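Local coordinates for protein putidaredoxin reductase (Pseudomonas putida, PDB 1Q1R) that carries a flavin-adenine dinucleotide cofactor and probably passes electrons from NADH to putidaredoxin, the iron-sulfur partner of the cytochrome P450cam monooxygenase, at residues D138-C141 / I142-Q145; K50-A54 / G55-A59; I266-N269 / E270-T274; A15-E18 / V19-L23. One frame throughout, in Å; residues are numbered along the deposited sequence.

In the fold
Four short local contacts illustrate how one principle, the pairing of residues a few positions apart, changes its chemistry with its surroundings. Contact 4, a buried turn of helix 14-25, joins helical main-chain bonds to apolar packing and gives a backbone N-H to FAD. Contact 2 is a loop whose touching residues are mostly exposed, yet its K50 reaches the flavin end of the same cofactor. Contact 1, at the end of helix 136-144, is partly buried and touches contact 2 through E140 and R143 on Y52. Contact 3, on the opposite side of the chain's centre from both, is a tight turn held chiefly by polar bonds, with its isoleucines buried.

Contact 1: residues D138-C141 / I142-Q145; sequences DAEC and IRRQ
At the end of helix 136-144, the side chain of Q145 folds back on C141 and continues the bonding that the main chain begins. Three helical bonds precede it, from the N-H groups of I142, R143 and R144 to the carbonyls of D138, A139 and E140. The next N-H, that of Q145, turns to I142 O, and Q145 NE2 takes up C141 O at 3.0 Å. The carbonyl lies close to the amide plane of Q145, whereas NE2 stands 54° out of the carbonyl plane. An extended chain (chi2 178°) carries the amide this far, and NE2 also passes 3.4 Å from C141 SG. Within the Rossmann-like fold this helix packs against strands 130-132 and 241-244, and Q145 NE2 has a second acceptor in N128 O of the loop before strand 130-132. Replacing Q145 by an alanine would probably leave the carbonyls of C141 and N128 without this shared donor and weaken the link between helix and loop. R144 bends at chi3 (-61°) and lays one face of its guanidinium over the main chain, with NH2 3.3 Å from C141 CA. E140 and R143 lie side by side, but E140 OE2 and R143 NH1 stay 4.2 Å apart, too far for a salt bridge; both groups turn to Y52. On the inner side, I142 CG1 rests 3.3 Å from D138 O.

Contact 2: residues K50-A54 / G55-A59; sequences KAYLA and GKATA. With FAD (flavin-adenine dinucleotide), chain C.
K56 N reaches back five residues to A51 O, at 2.9 Å and nearly along the C=O axis, and inside this loop a second bond runs from G55 N to Y52 O at 2.8 Å. The outer bond is close to straight; in the inner one the donor stands 65° above the carbonyl plane, within the type I turn from Y52 to G55. The pair, with G55 at positive phi (73°), makes a Schellman motif that closes the short helical turn opened by the bond from A54 N to K50 O. Beyond the motif the chain doubles back past Y52, whose chi1 of -166°, CG anti to the backbone N, swings the ring beside A57-A59. Its CD1 comes within 3.3 Å of A57 O, the carbonyl carbon of T58 lies at the ring edge, and OH sits 3.7 Å from A59 CB while its polar partner is E140. Y52 O has a second donor in R143, from helix 136-144. At the other end of the turn, the extended chain of K50 points toward the flavin and bends only at chi4, placing NZ 2.8 Å from FAD O4 and, in a weaker bond, 3.3 Å from FAD N5. E163 and P46 O also hold this ammonium; a lysine-glutamate pair beside flavin N5 is likewise found in glutathione reductase.

Contact 3: residues I266-N269 / E270-T274; sequences IVIN and EHMQT
N269 and Q273 close a type I turn with a G1 bulge, in which M272, the last residue of the turn, takes the left-handed conformation (phi 70°). Both main-chain groups of N269 are used: N269 N gives its hydrogen to Q273 O at 2.8 Å, in the carbonyl plane, and N269 O accepts M272 N at 2.7 Å across the turn. The side chain adds an Asx turn. With chi1 at 60°, CG sits in the crowded position between the backbone N and the carbonyl carbon, and OD1 is carried over the loop. There it receives H271 N at 2.7 Å and Q273 N at 3.1 Å, which approach from opposite faces of the amide plane, so one oxygen serves two main-chain N-H groups, neither lying in that plane. T274 OG1 is satisfied beyond the turn, by I279 O and D276 N, and E270 O by K311. Along the arms polar pairing gives way to CH contacts, T274 CA lying 3.4 Å from V267 O. The turn follows strand 266-267 and leads toward strand 279-281, on which I266, I268 and T274 pack. I268 and M272 lie alongside each other, CD1 of the isoleucine 3.7 Å from CE of the methionine.

Contact 4: residues A15-E18 / V19-L23; sequences AGVE and VAFGL. With FAD (flavin-adenine dinucleotide), chain C.
V17 and F21, one helical turn apart, lie side by side and point the same way, with V17 CG1 3.6 Å from F21 CD1. In F21, chi1 (-74°) sets CG beside its own backbone N, and with chi2 at 86° the ring turns its edge to V17 O. That oxygen lies in the ring plane, 3.3 Å from CD1, and also accepts F21 N at 3.0 Å in a nearly straight bond (177°). R65 meets the ring in a cation-pi contact and Y70 edge-to-face; with an alanine in place of F21, R65 would probably lose its aromatic partner, and V17 and Y70 would each lose the ring they touch. On another side of the helix, V19 CG2 leans over A15 O at 3.2 Å, and V19 and A20 both pack on strand 6-10. E18 bends at chi2 against helix 302-316, its carboxylate making long, weak ion pairs with R65 and R310. At the front of the helix A15 N donates to FAD O1P at 3.0 Å, and the helix dipole would be expected to favour the anion there. G16 is probably the third glycine of a GxGxxG sequence, in the dinucleotide-binding beta-alpha-beta unit of the Rossmann fold.

Contact 1: residues D138-C141 / I142-Q145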
loop_
_atom_site.group_PDB
_atom_site.type_symbol
_atom_site.label_atom_id
_atom_site.label_comp_id
_atom_site.label_asym_id
_atom_site.label_seq_id
_atom_site.Cartn_x
_atom_site.Cartn_y
_atom_site.Cartn_z
ATOM N N ASP A 138 6.629 -1.968 -14.861
ATOM C CA ASP A 138 5.243 -1.584 -15.135
ATOM C C ASP A 138 5.139 -0.071 -15.288
ATOM O O ASP A 138 4.539 0.431 -16.237
ATOM C CB ASP A 138 4.292 -1.963 -13.984
ATOM C CG ASP A 138 4.084 -3.455 -13.835
ATOM O OD1 ASP A 138 4.148 -4.193 -14.843
ATOM O OD2 ASP A 138 3.826 -3.884 -12.694
ATOM N N ALA A 139 5.697 0.644 -14.318
ATOM C CA ALA A 139 5.641 2.100 -14.303
ATOM C C ALA A 139 6.262 2.743 -15.535
ATOM O O ALA A 139 5.687 3.657 -16.111
ATOM C CB ALA A 139 6.311 2.646 -13.026
ATOM N N GLU A 140 7.434 2.268 -15.942
ATOM C CA GLU A 140 8.100 2.843 -17.106
ATOM C C GLU A 140 7.361 2.514 -18.407
ATOM O O GLU A 140 7.267 3.359 -19.303
ATOM C CB GLU A 140 9.569 2.394 -17.132
ATOM C CG GLU A 140 10.285 2.807 -15.835
ATOM C CD GLU A 140 11.801 2.638 -15.856
ATOM O OE1 GLU A 140 12.298 1.603 -16.333
ATOM O OE2 GLU A 140 12.498 3.548 -15.369
ATOM N N CYS A 141 6.815 1.303 -18.502
ATOM C CA CYS A 141 6.054 0.898 -19.688
ATOM C C CYS A 141 4.823 1.799 -19.814
ATOM O O CYS A 141 4.475 2.264 -20.901
ATOM C CB CYS A 141 5.613 -0.565 -19.562
ATOM S SG CYS A 141 4.473 -1.143 -20.865
ATOM N N ILE A 142 4.159 2.045 -18.690
ATOM C CA ILE A 142 2.989 2.908 -18.693
ATOM C C ILE A 142 3.377 4.360 -19.003
ATOM O O ILE A 142 2.781 5.003 -19.874
ATOM C CB ILE A 142 2.258 2.864 -17.327
ATOM C CG1 ILE A 142 1.529 1.526 -17.163
ATOM C CG2 ILE A 142 1.270 4.038 -17.221
ATOM C CD1 ILE A 142 1.139 1.212 -15.726
ATOM N N ARG A 143 4.375 4.884 -18.295
ATOM C CA ARG A 143 4.782 6.269 -18.528
ATOM C C ARG A 143 5.106 6.573 -19.989
ATOM O O ARG A 143 4.736 7.633 -20.497
ATOM C CB ARG A 143 5.989 6.647 -17.675
ATOM C CG ARG A 143 6.489 8.060 -17.998
ATOM C CD ARG A 143 7.995 8.104 -18.041
ATOM N NE ARG A 143 8.552 8.343 -16.724
ATOM C CZ ARG A 143 9.623 7.732 -16.228
ATOM N NH1 ARG A 143 10.280 6.812 -16.942
ATOM N NH2 ARG A 143 10.039 8.063 -15.014
ATOM N N ARG A 144 5.807 5.660 -20.657
ATOM C CA ARG A 144 6.162 5.868 -22.060
ATOM C C ARG A 144 4.912 6.047 -22.911
ATOM O O ARG A 144 4.954 6.673 -23.965
ATOM C CB ARG A 144 6.971 4.680 -22.611
ATOM C CG ARG A 144 8.396 4.568 -22.062
ATOM C CD ARG A 144 9.219 3.553 -22.858
ATOM N NE ARG A 144 8.652 2.206 -22.812
ATOM C CZ ARG A 144 8.930 1.301 -21.879
ATOM N NH1 ARG A 144 9.778 1.582 -20.897
ATOM N NH2 ARG A 144 8.354 0.105 -21.924
ATOM N N GLN A 145 3.795 5.501 -22.441
ATOM C CA GLN A 145 2.544 5.583 -23.179
ATOM C C GLN A 145 1.554 6.629 -22.672
ATOM O O GLN A 145 0.407 6.656 -23.113
ATOM C CB GLN A 145 1.886 4.202 -23.204
ATOM C CG GLN A 145 2.799 3.142 -23.814
ATOM C CD GLN A 145 2.196 1.759 -23.815
ATOM O OE1 GLN A 145 1.290 1.462 -24.601
ATOM N NE2 GLN A 145 2.691 0.900 -22.926
#

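Contact 2: residues K50-A54 / G55-A59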
loop_
_atom_site.group_PDB
_atom_site.type_symbol
_atom_site.label_atom_id
_atom_site.label_comp_id
_atom_site.label_asym_id
_atom_site.label_seq_id
_atom_site.Cartn_x
_atom_site.Cartn_y
_atom_site.Cartn_z
ATOM N N LYS A 50 2.917 8.629 -9.000
ATOM C CA LYS A 50 3.026 10.059 -8.741
ATOM C C LYS A 50 4.078 10.766 -9.614
ATOM O O LYS A 50 3.973 10.753 -10.842
ATOM C CB LYS A 50 3.313 10.281 -7.246
ATOM C CG LYS A 50 2.267 9.623 -6.335
ATOM C CD LYS A 50 2.628 9.747 -4.855
ATOM C CE LYS A 50 1.620 9.018 -3.980
ATOM N NZ LYS A 50 1.588 7.547 -4.245
ATOM N N ALA A 51 5.089 11.366 -8.988
ATOM C CA ALA A 51 6.121 12.110 -9.716
ATOM C C ALA A 51 6.944 11.314 -10.736
ATOM O O ALA A 51 7.329 11.856 -11.778
ATOM C CB ALA A 51 7.065 12.816 -8.719
ATOM N N TYR A 52 7.237 10.049 -10.447
ATOM C CA TYR A 52 8.010 9.267 -11.400
ATOM C C TYR A 52 7.125 8.942 -12.604
ATOM O O TYR A 52 7.560 9.050 -13.752
ATOM C CB TYR A 52 8.533 7.972 -10.779
ATOM C CG TYR A 52 9.608 7.331 -11.634
ATOM C CD1 TYR A 52 10.857 7.941 -11.783
ATOM C CD2 TYR A 52 9.367 6.152 -12.332
ATOM C CE1 TYR A 52 11.841 7.392 -12.611
ATOM C CE2 TYR A 52 10.353 5.591 -13.165
ATOM C CZ TYR A 52 11.583 6.220 -13.295
ATOM O OH TYR A 52 12.559 5.680 -14.100
ATOM N N LEU A 53 5.880 8.551 -12.343
ATOM C CA LEU A 53 4.957 8.247 -13.430
ATOM C C LEU A 53 4.767 9.512 -14.262
ATOM O O LEU A 53 4.513 9.441 -15.463
ATOM C CB LEU A 53 3.605 7.767 -12.887
ATOM C CG LEU A 53 2.606 7.267 -13.936
ATOM C CD1 LEU A 53 3.172 6.036 -14.639
ATOM C CD2 LEU A 53 1.279 6.923 -13.272
ATOM N N ALA A 54 4.902 10.673 -13.627
ATOM C CA ALA A 54 4.758 11.940 -14.340
ATOM C C ALA A 54 6.039 12.289 -15.118
ATOM O O ALA A 54 6.061 13.269 -15.871
ATOM C CB ALA A 54 4.426 13.069 -13.354
ATOM N N GLY A 55 7.092 11.492 -14.928
ATOM C CA GLY A 55 8.357 11.735 -15.609
ATOM C C GLY A 55 9.129 12.928 -15.067
ATOM O O GLY A 55 9.976 13.504 -15.759
ATOM N N LYS A 56 8.862 13.298 -13.819
ATOM C CA LYS A 56 9.520 14.454 -13.225
ATOM C C LYS A 56 10.560 14.129 -12.163
ATOM O O LYS A 56 11.169 15.033 -11.597
ATOM C CB LYS A 56 8.468 15.402 -12.647
ATOM C CG LYS A 56 7.528 15.972 -13.697
ATOM C CD LYS A 56 6.425 16.798 -13.062
ATOM C CE LYS A 56 5.470 17.341 -14.118
ATOM N NZ LYS A 56 6.157 18.271 -15.064
ATOM N N ALA A 57 10.754 12.847 -11.883
ATOM C CA ALA A 57 11.754 12.437 -10.902
ATOM C C ALA A 57 12.724 11.496 -11.616
ATOM O O ALA A 57 12.335 10.793 -12.552
ATOM C CB ALA A 57 11.088 11.726 -9.723
ATOM N N THR A 58 13.982 11.488 -11.186
ATOM C CA THR A 58 14.982 10.631 -11.818
ATOM C C THR A 58 14.899 9.202 -11.289
ATOM O O THR A 58 14.344 8.951 -10.217
ATOM C CB THR A 58 16.407 11.160 -11.574
ATOM O OG1 THR A 58 16.727 11.044 -10.183
ATOM C CG2 THR A 58 16.509 12.619 -12.008
ATOM N N ALA A 59 15.452 8.262 -12.044
ATOM C CA ALA A 59 15.408 6.868 -11.621
ATOM C C ALA A 59 16.254 6.733 -10.370
ATOM O O ALA A 59 15.945 5.945 -9.478
ATOM C CB ALA A 59 15.941 5.969 -12.722
HETATM P PA FAD C . 6.642 -5.516 -1.992
HETATM O O1A FAD C . 5.694 -6.252 -2.863
HETATM O O2A FAD C . 6.974 -4.114 -2.335
HETATM O O5B FAD C . 8.013 -6.336 -1.885
HETATM C C5B FAD C . 8.037 -7.767 -1.830
HETATM C C4B FAD C . 9.153 -8.280 -2.757
HETATM O O4B FAD C . 9.463 -9.684 -2.437
HETATM C C3B FAD C . 8.696 -8.275 -4.224
HETATM O O3B FAD C . 9.802 -7.909 -5.060
HETATM C C2B FAD C . 8.335 -9.718 -4.475
HETATM O O2B FAD C . 8.484 -10.034 -5.863
HETATM C C1B FAD C . 9.397 -10.437 -3.667
HETATM N N9A FAD C . 9.118 -11.882 -3.441
HETATM C C8A FAD C . 7.937 -12.436 -3.115
HETATM N N7A FAD C . 8.089 -13.763 -3.022
HETATM C C5A FAD C . 9.362 -14.047 -3.286
HETATM C C6A FAD C . 10.096 -15.233 -3.346
HETATM N N6A FAD C . 9.502 -16.403 -3.117
HETATM N N1A FAD C . 11.417 -15.184 -3.649
HETATM C C2A FAD C . 12.025 -14.014 -3.893
HETATM N N3A FAD C . 11.337 -12.865 -3.844
HETATM C C4A FAD C . 10.015 -12.857 -3.545
HETATM N N1 FAD C . 1.821 3.252 0.385
HETATM C C2 FAD C . 1.666 4.443 1.104
HETATM O O2 FAD C . 1.703 4.428 2.334
HETATM N N3 FAD C . 1.482 5.652 0.409
HETATM C C4 FAD C . 1.460 5.662 -1.005
HETATM O O4 FAD C . 1.343 6.732 -1.599
HETATM C C4X FAD C . 1.612 4.465 -1.724
HETATM N N5 FAD C . 1.645 4.469 -3.088
HETATM C C5X FAD C . 1.865 3.336 -3.816
HETATM C C6 FAD C . 1.920 3.391 -5.224
HETATM C C7 FAD C . 2.172 2.221 -5.977
HETATM C C7M FAD C . 2.192 2.303 -7.515
HETATM C C8 FAD C . 2.379 0.986 -5.311
HETATM C C8M FAD C . 2.681 -0.302 -6.093
HETATM C C9 FAD C . 2.323 0.932 -3.907
HETATM C C9A FAD C . 2.065 2.100 -3.156
HETATM N N10 FAD C . 2.020 2.067 -1.736
HETATM C C10 FAD C . 1.797 3.262 -1.021
HETATM C "C1'" FAD C . 2.194 0.777 -1.001
HETATM C "C2'" FAD C . 3.608 0.671 -0.423
HETATM O "O2'" FAD C . 4.556 0.990 -1.446
HETATM C "C3'" FAD C . 3.877 -0.743 0.123
HETATM O "O3'" FAD C . 2.854 -1.082 1.069
HETATM C "C4'" FAD C . 5.251 -0.812 0.801
HETATM O "O4'" FAD C . 6.267 -0.466 -0.143
HETATM C "C5'" FAD C . 5.554 -2.212 1.363
HETATM O "O5'" FAD C . 5.796 -3.177 0.326
HETATM P P FAD C . 6.424 -4.610 0.731
HETATM O O1P FAD C . 7.893 -4.465 0.805
HETATM O O2P FAD C . 5.712 -5.090 1.936
HETATM O O3P FAD C . 6.007 -5.583 -0.500
#

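Contact 3: residues I266-N269 / E270-T274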
loop_
_atom_site.group_PDB
_atom_site.type_symbol
_atom_site.label_atom_id
_atom_site.label_comp_id
_atom_site.label_asym_id
_atom_site.label_seq_id
_atom_site.Cartn_x
_atom_site.Cartn_y
_atom_site.Cartn_z
ATOM N N ILE A 266 0.110 -13.724 5.773
ATOM C CA ILE A 266 0.877 -14.604 6.640
ATOM C C ILE A 266 0.660 -14.177 8.095
ATOM O O ILE A 266 1.061 -13.086 8.505
ATOM C CB ILE A 266 2.376 -14.547 6.287
ATOM C CG1 ILE A 266 2.565 -14.962 4.823
ATOM C CG2 ILE A 266 3.172 -15.458 7.214
ATOM C CD1 ILE A 266 3.992 -14.891 4.331
ATOM N N VAL A 267 0.008 -15.045 8.862
ATOM C CA VAL A 267 -0.297 -14.769 10.263
ATOM C C VAL A 267 0.941 -14.669 11.148
ATOM O O VAL A 267 1.801 -15.547 11.136
ATOM C CB VAL A 267 -1.239 -15.857 10.837
ATOM C CG1 VAL A 267 -1.520 -15.590 12.312
ATOM C CG2 VAL A 267 -2.538 -15.883 10.043
ATOM N N ILE A 268 1.030 -13.583 11.909
ATOM C CA ILE A 268 2.147 -13.368 12.820
ATOM C C ILE A 268 1.618 -12.928 14.181
ATOM O O ILE A 268 0.521 -12.365 14.275
ATOM C CB ILE A 268 3.114 -12.283 12.295
ATOM C CG1 ILE A 268 2.388 -10.941 12.164
ATOM C CG2 ILE A 268 3.677 -12.703 10.954
ATOM C CD1 ILE A 268 3.318 -9.769 11.931
ATOM N N ASN A 269 2.393 -13.178 15.233
ATOM C CA ASN A 269 1.976 -12.797 16.579
ATOM C C ASN A 269 2.566 -11.462 17.017
ATOM O O ASN A 269 3.245 -10.787 16.241
ATOM C CB ASN A 269 2.340 -13.883 17.602
ATOM C CG ASN A 269 3.828 -14.155 17.671
ATOM O OD1 ASN A 269 4.647 -13.263 17.468
ATOM N ND2 ASN A 269 4.186 -15.397 17.987
ATOM N N GLU A 270 2.305 -11.091 18.267
ATOM C CA GLU A 270 2.790 -9.830 18.806
ATOM C C GLU A 270 4.300 -9.682 18.681
ATOM O O GLU A 270 4.824 -8.572 18.737
ATOM C CB GLU A 270 2.361 -9.667 20.272
ATOM C CG GLU A 270 2.886 -10.731 21.233
ATOM C CD GLU A 270 2.174 -12.075 21.109
ATOM O OE1 GLU A 270 2.539 -13.007 21.859
ATOM O OE2 GLU A 270 1.251 -12.205 20.273
ATOM N N HIS A 271 5.002 -10.798 18.509
ATOM C CA HIS A 271 6.453 -10.746 18.364
ATOM C C HIS A 271 6.897 -10.883 16.910
ATOM O O HIS A 271 8.062 -11.179 16.633
ATOM C CB HIS A 271 7.118 -11.823 19.215
ATOM C CG HIS A 271 6.893 -11.648 20.682
ATOM N ND1 HIS A 271 5.759 -12.102 21.321
ATOM C CD2 HIS A 271 7.635 -11.024 21.629
ATOM C CE1 HIS A 271 5.813 -11.765 22.598
ATOM N NE2 HIS A 271 6.940 -11.110 22.810
ATOM N N MET A 272 5.958 -10.663 15.991
ATOM C CA MET A 272 6.222 -10.730 14.556
ATOM C C MET A 272 6.480 -12.149 14.051
ATOM O O MET A 272 6.717 -12.353 12.859
ATOM C CB MET A 272 7.415 -9.837 14.194
ATOM C CG MET A 272 7.293 -8.379 14.655
ATOM S SD MET A 272 5.731 -7.593 14.182
ATOM C CE MET A 272 6.012 -7.278 12.423
ATOM N N GLN A 273 6.419 -13.123 14.956
ATOM C CA GLN A 273 6.661 -14.521 14.603
ATOM C C GLN A 273 5.469 -15.204 13.947
ATOM O O GLN A 273 4.318 -14.916 14.268
ATOM C CB GLN A 273 7.038 -15.319 15.852
ATOM C CG GLN A 273 8.218 -14.770 16.630
ATOM C CD GLN A 273 8.424 -15.502 17.944
ATOM O OE1 GLN A 273 8.691 -16.702 17.964
ATOM N NE2 GLN A 273 8.295 -14.780 19.049
ATOM N N THR A 274 5.753 -16.119 13.023
ATOM C CA THR A 274 4.707 -16.879 12.349
ATOM C C THR A 274 4.494 -18.131 13.199
ATOM O O THR A 274 4.957 -18.193 14.337
ATOM C CB THR A 274 5.148 -17.332 10.946
ATOM O OG1 THR A 274 6.239 -18.253 11.071
ATOM C CG2 THR A 274 5.596 -16.141 10.112
#

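Contact 4: residues A15-E18 / V19-L23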
loop_
_atom_site.group_PDB
_atom_site.type_symbol
_atom_site.label_atom_id
_atom_site.label_comp_id
_atom_site.label_asym_id
_atom_site.label_seq_id
_atom_site.Cartn_x
_atom_site.Cartn_y
_atom_site.Cartn_z
ATOM N N ALA A 15 9.719 -3.305 2.896
ATOM C CA ALA A 15 9.669 -4.092 4.125
ATOM C C ALA A 15 10.963 -4.860 4.371
ATOM O O ALA A 15 11.566 -4.748 5.442
ATOM C CB ALA A 15 8.485 -5.052 4.083
ATOM N N GLY A 16 11.397 -5.633 3.379
ATOM C CA GLY A 16 12.619 -6.404 3.530
ATOM C C GLY A 16 13.865 -5.564 3.726
ATOM O O GLY A 16 14.665 -5.828 4.624
ATOM N N VAL A 17 14.035 -4.550 2.882
ATOM C CA VAL A 17 15.195 -3.670 2.955
ATOM C C VAL A 17 15.272 -2.920 4.287
ATOM O O VAL A 17 16.358 -2.755 4.848
ATOM C CB VAL A 17 15.185 -2.649 1.780
ATOM C CG1 VAL A 17 16.252 -1.589 1.985
ATOM C CG2 VAL A 17 15.422 -3.384 0.456
ATOM N N GLU A 18 14.122 -2.466 4.786
ATOM C CA GLU A 18 14.076 -1.738 6.055
ATOM C C GLU A 18 14.468 -2.673 7.211
ATOM O O GLU A 18 15.090 -2.251 8.183
ATOM C CB GLU A 18 12.674 -1.170 6.277
ATOM C CG GLU A 18 12.539 -0.239 7.475
ATOM C CD GLU A 18 13.523 0.917 7.438
ATOM O OE1 GLU A 18 13.718 1.516 6.355
ATOM O OE2 GLU A 18 14.098 1.231 8.502
ATOM N N VAL A 19 14.102 -3.945 7.102
ATOM C CA VAL A 19 14.461 -4.911 8.136
ATOM C C VAL A 19 15.981 -5.068 8.104
ATOM O O VAL A 19 16.653 -4.996 9.135
ATOM C CB VAL A 19 13.798 -6.287 7.881
ATOM C CG1 VAL A 19 14.456 -7.362 8.746
ATOM C CG2 VAL A 19 12.313 -6.213 8.191
ATOM N N ALA A 20 16.516 -5.257 6.902
ATOM C CA ALA A 20 17.952 -5.429 6.712
ATOM C C ALA A 20 18.772 -4.286 7.316
ATOM O O ALA A 20 19.642 -4.518 8.162
ATOM C CB ALA A 20 18.265 -5.570 5.220
ATOM N N PHE A 21 18.505 -3.057 6.883
ATOM C CA PHE A 21 19.244 -1.911 7.397
ATOM C C PHE A 21 18.902 -1.588 8.845
ATOM O O PHE A 21 19.753 -1.101 9.589
ATOM C CB PHE A 21 19.025 -0.680 6.512
ATOM C CG PHE A 21 19.765 -0.742 5.205
ATOM C CD1 PHE A 21 19.205 -1.373 4.101
ATOM C CD2 PHE A 21 21.048 -0.218 5.096
ATOM C CE1 PHE A 21 19.912 -1.483 2.910
ATOM C CE2 PHE A 21 21.764 -0.323 3.909
ATOM C CZ PHE A 21 21.196 -0.957 2.814
ATOM N N GLY A 22 17.665 -1.858 9.245
ATOM C CA GLY A 22 17.269 -1.596 10.616
ATOM C C GLY A 22 18.062 -2.510 11.529
ATOM O O GLY A 22 18.554 -2.100 12.582
ATOM N N LEU A 23 18.187 -3.760 11.103
ATOM C CA LEU A 23 18.922 -4.778 11.836
ATOM C C LEU A 23 20.355 -4.316 12.089
ATOM O O LEU A 23 20.824 -4.306 13.225
ATOM C CB LEU A 23 18.926 -6.072 11.023
ATOM C CG LEU A 23 18.475 -7.380 11.670
ATOM C CD1 LEU A 23 17.336 -7.144 12.638
ATOM C CD2 LEU A 23 18.056 -8.340 10.568
HETATM P PA FAD C . 6.642 -5.516 -1.992
HETATM O O1A FAD C . 5.694 -6.252 -2.863
HETATM O O2A FAD C . 6.974 -4.114 -2.335
HETATM O O5B FAD C . 8.013 -6.336 -1.885
HETATM C C5B FAD C . 8.037 -7.767 -1.830
HETATM C C4B FAD C . 9.153 -8.280 -2.757
HETATM O O4B FAD C . 9.463 -9.684 -2.437
HETATM C C3B FAD C . 8.696 -8.275 -4.224
HETATM O O3B FAD C . 9.802 -7.909 -5.060
HETATM C C2B FAD C . 8.335 -9.718 -4.475
HETATM O O2B FAD C . 8.484 -10.034 -5.863
HETATM C C1B FAD C . 9.397 -10.437 -3.667
HETATM N N9A FAD C . 9.118 -11.882 -3.441
HETATM C C8A FAD C . 7.937 -12.436 -3.115
HETATM N N7A FAD C . 8.089 -13.763 -3.022
HETATM C C5A FAD C . 9.362 -14.047 -3.286
HETATM C C6A FAD C . 10.096 -15.233 -3.346
HETATM N N6A FAD C . 9.502 -16.403 -3.117
HETATM N N1A FAD C . 11.417 -15.184 -3.649
HETATM C C2A FAD C . 12.025 -14.014 -3.893
HETATM N N3A FAD C . 11.337 -12.865 -3.844
HETATM C C4A FAD C . 10.015 -12.857 -3.545
HETATM N N1 FAD C . 1.821 3.252 0.385
HETATM C C2 FAD C . 1.666 4.443 1.104
HETATM O O2 FAD C . 1.703 4.428 2.334
HETATM N N3 FAD C . 1.482 5.652 0.409
HETATM C C4 FAD C . 1.460 5.662 -1.005
HETATM O O4 FAD C . 1.343 6.732 -1.599
HETATM C C4X FAD C . 1.612 4.465 -1.724
HETATM N N5 FAD C . 1.645 4.469 -3.088
HETATM C C5X FAD C . 1.865 3.336 -3.816
HETATM C C6 FAD C . 1.920 3.391 -5.224
HETATM C C7 FAD C . 2.172 2.221 -5.977
HETATM C C7M FAD C . 2.192 2.303 -7.515
HETATM C C8 FAD C . 2.379 0.986 -5.311
HETATM C C8M FAD C . 2.681 -0.302 -6.093
HETATM C C9 FAD C . 2.323 0.932 -3.907
HETATM C C9A FAD C . 2.065 2.100 -3.156
HETATM N N10 FAD C . 2.020 2.067 -1.736
HETATM C C10 FAD C . 1.797 3.262 -1.021
HETATM C "C1'" FAD C . 2.194 0.777 -1.001
HETATM C "C2'" FAD C . 3.608 0.671 -0.423
HETATM O "O2'" FAD C . 4.556 0.990 -1.446
HETATM C "C3'" FAD C . 3.877 -0.743 0.123
HETATM O "O3'" FAD C . 2.854 -1.082 1.069
HETATM C "C4'" FAD C . 5.251 -0.812 0.801
HETATM O "O4'" FAD C . 6.267 -0.466 -0.143
HETATM C "C5'" FAD C . 5.554 -2.212 1.363
HETATM O "O5'" FAD C . 5.796 -3.177 0.326
HETATM P P FAD C . 6.424 -4.610 0.731
HETATM O O1P FAD C . 7.893 -4.465 0.805
HETATM O O2P FAD C . 5.712 -5.090 1.936
HETATM O O3P FAD C . 6.007 -5.583 -0.500
#